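Local coordinates for protein intradiol ring-cleavage dioxygenase (Streptomyces sp. SirexAA-E, PDB 4ILV) that probably cleaves catechol-type aromatic rings between their two hydroxyls, using a bound iron(III), in a secreted enzyme that also carries a carbohydrate-binding module, at residues P150-P153 and R154-T157. Numbering follows the deposited sequence.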
ATOM      1  N   PRO A 150      -4.694   5.391  10.535  1.00 27.69           N
ATOM      2  CA  PRO A 150      -5.685   5.860  11.501  1.00 34.28           C
ATOM      3  C   PRO A 150      -5.090   6.893  12.443  1.00 34.04           C
ATOM      4  O   PRO A 150      -3.945   6.755  12.867  1.00 37.08           O
ATOM      5  CB  PRO A 150      -6.040   4.586  12.280  1.00 39.00           C
ATOM      6  CG  PRO A 150      -4.805   3.753  12.208  1.00 34.48           C
ATOM      7  CD  PRO A 150      -4.242   4.019  10.828  1.00 32.33           C
ATOM      8  N   GLY A 151      -5.873   7.916  12.762  1.00 32.22           N
ATOM      9  CA  GLY A 151      -5.531   8.854  13.815  1.00 34.74           C
ATOM     10  C   GLY A 151      -4.532   9.929  13.435  1.00 35.53           C
ATOM     11  O   GLY A 151      -4.049  10.657  14.296  1.00 36.80           O
ATOM     12  N   GLU A 152      -4.229  10.041  12.148  1.00 29.45           N
ATOM     13  CA  GLU A 152      -3.310  11.072  11.672  1.00 28.85           C
ATOM     14  C   GLU A 152      -3.977  12.436  11.594  1.00 29.37           C
ATOM     15  O   GLU A 152      -4.990  12.584  10.914  1.00 29.73           O
ATOM     16  CB  GLU A 152      -2.796  10.705  10.292  1.00 24.10           C
ATOM     17  CG  GLU A 152      -1.849   9.546  10.280  1.00 23.62           C
ATOM     18  CD  GLU A 152      -0.482   9.901  10.832  1.00 33.38           C
ATOM     19  OE1 GLU A 152       0.266   8.963  11.136  1.00 33.55           O
ATOM     20  OE2 GLU A 152      -0.147  11.109  10.943  1.00 33.35           O
ATOM     21  N   PRO A 153      -3.402  13.448  12.272  1.00 38.28           N
ATOM     22  CA  PRO A 153      -3.993  14.788  12.208  1.00 39.24           C
ATOM     23  C   PRO A 153      -4.231  15.266  10.772  1.00 34.66           C
ATOM     24  O   PRO A 153      -5.250  15.898  10.515  1.00 33.16           O
ATOM     25  CB  PRO A 153      -2.954  15.658  12.926  1.00 40.94           C
ATOM     26  CG  PRO A 153      -2.341  14.733  13.917  1.00 41.80           C
ATOM     27  CD  PRO A 153      -2.272  13.394  13.217  1.00 39.42           C
ATOM     28  N   ARG A 154      -3.335  14.940   9.844  1.00 28.29           N
ATOM     29  CA  ARG A 154      -3.490  15.421   8.473  1.00 27.42           C
ATOM     30  C   ARG A 154      -4.643  14.784   7.699  1.00 38.78           C
ATOM     31  O   ARG A 154      -4.980  15.220   6.604  1.00 31.16           O
ATOM     32  CB  ARG A 154      -2.167  15.328   7.710  1.00 25.87           C
ATOM     33  CG  ARG A 154      -1.143  16.377   8.154  1.00 26.59           C
ATOM     34  CD  ARG A 154       0.132  16.242   7.347  1.00 32.81           C
ATOM     35  NE  ARG A 154       1.072  17.313   7.639  1.00 32.12           N
ATOM     36  CZ  ARG A 154       2.007  17.729   6.793  1.00 34.03           C
ATOM     37  NH1 ARG A 154       2.811  18.721   7.147  1.00 39.21           N
ATOM     38  NH2 ARG A 154       2.130  17.161   5.595  1.00 32.25           N
ATOM     39  N   ASN A 155      -5.269  13.769   8.280  1.00 29.43           N
ATOM     40  CA  ASN A 155      -6.475  13.204   7.676  1.00 30.53           C
ATOM     41  C   ASN A 155      -7.603  14.237   7.637  1.00 29.48           C
ATOM     42  O   ASN A 155      -8.499  14.151   6.807  1.00 50.25           O
ATOM     43  CB  ASN A 155      -6.927  11.958   8.432  1.00 25.24           C
ATOM     44  CG  ASN A 155      -5.980  10.784   8.239  1.00 27.37           C
ATOM     45  OD1 ASN A 155      -5.054  10.817   7.402  1.00 26.76           O
ATOM     46  ND2 ASN A 155      -6.195   9.742   9.021  1.00 19.07           N
ATOM     47  N   THR A 156      -7.534  15.227   8.530  1.00 43.19           N
ATOM     48  CA  THR A 156      -8.526  16.291   8.556  1.00 45.33           C
ATOM     49  C   THR A 156      -8.153  17.447   7.633  1.00 49.20           C
ATOM     50  O   THR A 156      -9.000  18.268   7.295  1.00 50.88           O
ATOM     51  CB  THR A 156      -8.742  16.843   9.979  1.00 45.73           C
ATOM     52  OG1 THR A 156      -7.571  17.547  10.401  1.00 51.06           O
ATOM     53  CG2 THR A 156      -9.021  15.714  10.954  1.00 45.72           C
ATOM     54  N   THR A 157      -6.889  17.526   7.230  1.00 41.31           N
ATOM     55  CA  THR A 157      -6.458  18.641   6.384  1.00 38.90           C
ATOM     56  C   THR A 157      -6.324  18.249   4.914  1.00 44.23           C
ATOM     57  O   THR A 157      -6.448  19.092   4.027  1.00 47.82           O
ATOM     58  CB  THR A 157      -5.126  19.263   6.877  1.00 43.24           C
ATOM     59  OG1 THR A 157      -4.113  18.255   6.934  1.00 44.32           O
ATOM     60  CG2 THR A 157      -5.296  19.866   8.258  1.00 41.50           C
TER
HETATM   61  O   HOH W   1      -0.558  13.788  10.258  1.00 27.98           O
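Pro153 O is gripped twice by Thr156. The hydroxyl OG1 of Thr156 donates to Pro153 O at 2.8 Å and meets the oxygen almost end-on, at a C=O...donor angle of 170°. Thr156 N donates to the same oxygen at 3.1 Å from above the carbonyl plane. OG1 can reach back because it sits between its own backbone N and carbonyl carbon (chi1 69°). One residue earlier, Asn155 N donates to Glu152 O at 2.9 Å. Together these two backbone bonds close overlapping i to i+3 turns. Thr157 OG1 also donates to Arg154 O, at 3.2 Å, but from the side rather than end-on. The Asn155 amide packs beside Glu152, with OD1 3.7 Å from Glu152 CB. Its ND2 donates to Phe149 O and its OD1 pairs with Thr128 OG1. With an alanine in place of Asn155, Phe149 O and Thr128 OG1 would probably lose these mates. A water joins Glu152 OE2, at 2.8 Å, to Arg154 N, which it accepts from at 3.0 Å. Glu152 OE1 forms a salt bridge with Arg129, and Arg154 NH2 donates to the carbonyls of Arg127 and of the iron ligand Tyr124. The turn thus ties the surface loop between strands 143-148 and 168-172 to the loop before strand 130-136, on the iron side of the dioxygenase domain.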